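Local coordinates for chitinase (Thermococcus kodakarensis KOD1, PDB 5DHE), which probably hydrolyses chitin, the domain described here being a chitin-binding module that is likely to hold the enzyme on its polysaccharide substrate, at residues 21-26 with 86-91; 43-48 with 60-65. All blocks are in the same frame, centred on the assembly; numbering follows the deposited sequence.

In the fold
Starting from the N terminus, the chain lays down strand 9-15 and then strand 18-26, which is met by strand 85-92 much later in the chain. Contact 1 (21-26 with 86-91) therefore closes a long loop spanning most of the domain. Contact 2 (43-48 with 60-65) closes a much shorter one and lies wholly within the first; the two do not cross. Both tie the four-stranded sheet to the five-stranded sheet. Contact 1 does so near the centre of the chain, and contact 2 at 45-49, one of the four-stranded sheet's two edge strands. Their centres are about 11 Å apart, and their nearest atoms, about 6 Å apart, do not touch.

Contact 1. Residues 21-26 with 86-91; sequences YDVTLN and EAMYLY
Val23 meets Met88 through methyl groups: Val23 CG2 lies 4.0 Å from Met88 CE. The two side chains lie alongside each other, pointing opposite ways. The meeting is at the end of the thioether. Met88 CG starts beside the backbone N, the chain runs out nearly extended to the sulfur, and a bend at chi3 (-73°) then brings CE against Val23 CG2. Two residues further along each strand, Leu25 meets Leu90 through branch tips. Leu25 CD1 stands 4.1 Å from Leu90 CD1, and the two side chains meet at a slant.

No hydrogen bond joins the two segments. Their backbones are well apart, with 10.0 Å between Val23 CA and Met88 CA and 8.6 Å between Leu25 CA and Leu90 CA. This is the face-to-face packing of a beta sandwich: strand 18-26 belongs to the four-stranded sheet, strand 85-92 to the five-stranded one, and the core between them is filled by side chains alone. All four touching residues are buried.

Neighbouring residues enclose these pairs: Met88 also packs on Val11, Val37 and Phe77, Val23 on Phe75, Leu25 on Phe9 and Trp33, and both leucines on Val35. Backbone hydrogen bonds to strand 72-80 hold the valine and Leu25 in place, Val23 pairing with Phe75 and Leu25 with Ala73. Further out, Tyr21 stacks its ring on Phe77, and its OH is hydrogen-bonded to the backbone N of Val85, just before 86-91, which gives the far end of the tyrosine a polar tie to the opposite sheet.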
# COMPACT_ATOMS: atom_id res chain seq x y z
N TYR A 21 2.18 3.62 8.39
CA TYR A 21 1.66 4.08 7.11
C TYR A 21 0.16 3.82 7.12
O TYR A 21 -0.28 2.67 7.25
CB TYR A 21 2.33 3.34 5.94
CG TYR A 21 3.80 3.66 5.79
CD1 TYR A 21 4.75 3.03 6.59
CD2 TYR A 21 4.22 4.64 4.91
CE1 TYR A 21 6.09 3.37 6.51
CE2 TYR A 21 5.56 5.01 4.82
CZ TYR A 21 6.49 4.37 5.63
OH TYR A 21 7.80 4.74 5.58
N ASP A 22 -0.61 4.89 7.03
CA ASP A 22 -2.07 4.81 7.02
C ASP A 22 -2.42 5.08 5.58
O ASP A 22 -2.26 6.20 5.08
CB ASP A 22 -2.65 5.89 7.94
CG ASP A 22 -4.15 5.77 8.08
OD1 ASP A 22 -4.85 5.72 7.05
OD2 ASP A 22 -4.62 5.75 9.23
N VAL A 23 -2.89 4.04 4.90
CA VAL A 23 -3.17 4.13 3.48
C VAL A 23 -4.63 4.08 3.10
O VAL A 23 -5.31 3.10 3.36
CB VAL A 23 -2.45 2.97 2.73
CG1 VAL A 23 -2.66 3.09 1.22
CG2 VAL A 23 -0.96 2.97 3.06
N THR A 24 -5.11 5.14 2.47
CA THR A 24 -6.48 5.19 2.01
C THR A 24 -6.43 5.12 0.49
O THR A 24 -5.59 5.77 -0.15
CB THR A 24 -7.19 6.48 2.47
OG1 THR A 24 -7.40 6.42 3.89
CG2 THR A 24 -8.54 6.64 1.76
N LEU A 25 -7.28 4.28 -0.08
CA LEU A 25 -7.37 4.11 -1.52
C LEU A 25 -8.74 4.59 -1.97
O LEU A 25 -9.76 3.98 -1.64
CB LEU A 25 -7.20 2.65 -1.91
CG LEU A 25 -5.95 1.94 -1.41
CD1 LEU A 25 -6.03 0.45 -1.84
CD2 LEU A 25 -4.68 2.61 -1.97
N ASN A 26 -8.75 5.69 -2.70
CA ASN A 26 -9.99 6.26 -3.22
C ASN A 26 -10.10 5.68 -4.61
O ASN A 26 -9.63 6.25 -5.60
CB ASN A 26 -9.87 7.78 -3.18
CG ASN A 26 -9.81 8.29 -1.76
OD1 ASN A 26 -8.82 8.90 -1.34
ND2 ASN A 26 -10.86 8.03 -0.99
N GLU A 86 10.07 3.56 0.28
CA GLU A 86 10.59 4.43 -0.76
C GLU A 86 9.53 4.69 -1.82
O GLU A 86 9.57 5.72 -2.51
CB GLU A 86 11.82 3.79 -1.40
CG GLU A 86 12.99 3.63 -0.43
CD GLU A 86 14.18 2.93 -1.06
OE1 GLU A 86 13.98 1.90 -1.74
OE2 GLU A 86 15.32 3.41 -0.88
N ALA A 87 8.58 3.77 -1.96
CA ALA A 87 7.53 3.94 -2.95
C ALA A 87 6.41 2.94 -2.78
O ALA A 87 6.63 1.86 -2.23
CB ALA A 87 8.11 3.80 -4.36
N MET A 88 5.21 3.32 -3.21
CA MET A 88 4.08 2.39 -3.18
C MET A 88 3.41 2.50 -4.53
O MET A 88 3.35 3.59 -5.11
CB MET A 88 3.09 2.72 -2.07
CG MET A 88 3.72 2.66 -0.71
SD MET A 88 2.44 2.54 0.56
CE MET A 88 1.83 4.12 0.51
N TYR A 89 2.94 1.37 -5.04
CA TYR A 89 2.29 1.33 -6.34
C TYR A 89 0.92 0.68 -6.25
O TYR A 89 0.80 -0.41 -5.68
CB TYR A 89 3.14 0.53 -7.32
CG TYR A 89 4.56 0.98 -7.45
CD1 TYR A 89 5.50 0.68 -6.46
CD2 TYR A 89 4.97 1.75 -8.54
CE1 TYR A 89 6.81 1.13 -6.56
CE2 TYR A 89 6.27 2.20 -8.65
CZ TYR A 89 7.18 1.89 -7.66
OH TYR A 89 8.47 2.35 -7.77
N LEU A 90 -0.09 1.32 -6.81
CA LEU A 90 -1.44 0.76 -6.81
C LEU A 90 -1.78 0.18 -8.17
O LEU A 90 -1.72 0.88 -9.19
CB LEU A 90 -2.48 1.84 -6.45
CG LEU A 90 -3.95 1.41 -6.62
CD1 LEU A 90 -4.30 0.35 -5.59
CD2 LEU A 90 -4.88 2.62 -6.44
N TYR A 91 -2.12 -1.10 -8.18
CA TYR A 91 -2.49 -1.79 -9.42
C TYR A 91 -3.91 -2.30 -9.29
O TYR A 91 -4.33 -2.84 -8.25
CB TYR A 91 -1.58 -3.00 -9.66
CG TYR A 91 -0.16 -2.63 -9.93
CD1 TYR A 91 0.26 -2.32 -11.23
CD2 TYR A 91 0.78 -2.59 -8.90
CE1 TYR A 91 1.59 -1.97 -11.49
CE2 TYR A 91 2.10 -2.24 -9.14
CZ TYR A 91 2.50 -1.93 -10.43
OH TYR A 91 3.81 -1.59 -10.68

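Contact 2. Residues 43-48 with 60-65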
# COMPACT_ATOMS: atom_id res chain seq x y z
N SER A 43 14.71 -3.30 6.55
CA SER A 43 13.42 -3.02 7.18
C SER A 43 12.43 -4.15 6.89
O SER A 43 12.52 -4.83 5.87
CB SER A 43 12.84 -1.70 6.66
OG SER A 43 11.52 -1.45 7.16
N ALA A 44 11.48 -4.35 7.80
CA ALA A 44 10.44 -5.36 7.63
C ALA A 44 9.11 -4.78 8.06
O ALA A 44 9.05 -3.88 8.88
CB ALA A 44 10.73 -6.59 8.49
N VAL A 45 8.04 -5.32 7.49
CA VAL A 45 6.70 -4.92 7.90
C VAL A 45 6.43 -5.72 9.17
O VAL A 45 6.44 -6.95 9.16
CB VAL A 45 5.67 -5.27 6.84
CG1 VAL A 45 4.27 -5.03 7.39
CG2 VAL A 45 5.89 -4.42 5.59
N SER A 46 6.19 -5.01 10.27
CA SER A 46 5.97 -5.64 11.57
C SER A 46 4.52 -5.66 12.03
O SER A 46 4.18 -6.36 12.99
CB SER A 46 6.87 -4.94 12.61
OG SER A 46 6.59 -3.55 12.68
N SER A 47 3.65 -4.90 11.37
CA SER A 47 2.23 -4.88 11.72
C SER A 47 1.46 -4.61 10.43
O SER A 47 1.90 -3.82 9.60
CB SER A 47 1.90 -3.75 12.71
OG SER A 47 2.45 -3.97 13.99
N VAL A 48 0.31 -5.27 10.28
CA VAL A 48 -0.54 -5.07 9.11
C VAL A 48 -2.00 -5.05 9.58
O VAL A 48 -2.39 -5.87 10.40
CB VAL A 48 -0.43 -6.22 8.09
CG1 VAL A 48 -1.25 -5.86 6.83
CG2 VAL A 48 1.03 -6.48 7.71
N VAL A 60 7.01 -5.79 -1.24
CA VAL A 60 6.00 -6.29 -0.32
C VAL A 60 4.69 -6.07 -1.09
O VAL A 60 4.52 -5.04 -1.75
CB VAL A 60 6.01 -5.51 0.99
CG1 VAL A 60 4.86 -5.99 1.90
CG2 VAL A 60 7.35 -5.72 1.69
N VAL A 61 3.79 -7.03 -1.04
CA VAL A 61 2.54 -6.92 -1.79
C VAL A 61 1.35 -7.01 -0.85
O VAL A 61 1.17 -8.01 -0.16
CB VAL A 61 2.46 -8.06 -2.84
CG1 VAL A 61 1.19 -7.94 -3.65
CG2 VAL A 61 3.69 -8.03 -3.74
N PHE A 62 0.55 -5.95 -0.81
CA PHE A 62 -0.64 -5.92 0.03
C PHE A 62 -1.89 -6.11 -0.82
O PHE A 62 -2.01 -5.52 -1.89
CB PHE A 62 -0.75 -4.59 0.77
CG PHE A 62 0.28 -4.40 1.83
CD1 PHE A 62 0.19 -5.09 3.04
CD2 PHE A 62 1.35 -3.53 1.62
CE1 PHE A 62 1.15 -4.90 4.03
CE2 PHE A 62 2.31 -3.34 2.61
CZ PHE A 62 2.21 -4.02 3.82
N THR A 63 -2.80 -6.95 -0.35
CA THR A 63 -4.06 -7.20 -1.04
C THR A 63 -5.17 -7.08 0.02
O THR A 63 -4.93 -7.30 1.21
CB THR A 63 -4.10 -8.59 -1.69
OG1 THR A 63 -3.68 -9.58 -0.75
CG2 THR A 63 -3.20 -8.62 -2.90
N PRO A 64 -6.39 -6.73 -0.40
CA PRO A 64 -7.46 -6.58 0.58
C PRO A 64 -8.02 -7.83 1.22
O PRO A 64 -7.99 -8.92 0.63
CB PRO A 64 -8.56 -5.88 -0.22
CG PRO A 64 -8.39 -6.47 -1.59
CD PRO A 64 -6.87 -6.47 -1.77
N VAL A 65 -8.52 -7.68 2.44
CA VAL A 65 -9.22 -8.77 3.08
C VAL A 65 -10.59 -8.67 2.36
O VAL A 65 -10.88 -7.64 1.74
CB VAL A 65 -9.37 -8.55 4.59
CG1 VAL A 65 -8.01 -8.78 5.26
CG2 VAL A 65 -9.89 -7.14 4.89
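Strands 45-48 and 60-64 run almost exactly parallel, at 3°, with their axes 11.1 Å apart at closest approach, so side chains alone bridge them. The ring of Phe62 reaches across to both valines of 45-48. Its CE1 atom lies 3.8 Å from Val48 CG1 and 4.0 Å from Val48 CG2, so both methyls of the valine rest against one ring carbon. At the next position round the ring, Phe62 CZ is 4.1 Å from Val45 CG2. Both valines approach the ring obliquely. The same Val45 methyl also packs on Val60, with Val45 CG2 to Val60 CG1 at 4.1 Å.

In Val45, CG1 is anti to the backbone N (chi1 171°), which leaves CG2 beside that N and against both partners. Val45 and Val48 are three residues apart yet both face the opposite strand. A classic beta bulge explains this: Ser46 and Ser47 both lie opposite Ile78 of strand 72-80.

Phe77 stacks on the Phe62 ring, and Phe75 meets it with planes at about 40°. Replacing Phe62 with an alanine would probably open a gap between the sheets, leaving Val45 and Val48 without the ring they rest on and taking from Phe77 one of its stacking partners. Val60 and Val45 both lean on Leu39 and Lys53 as well. The contact is only partly buried, and a glycerol, probably from the crystallisation liquor, lies about 4 Å from the Val48 side chain. Strand 45-49 is an edge strand of the four-stranded sheet, and strand 59-64 belongs to the five-stranded one. The arrangement is aliphatic and aromatic packing between the two sheets of a beta sandwich, the fold of this carbohydrate-binding family.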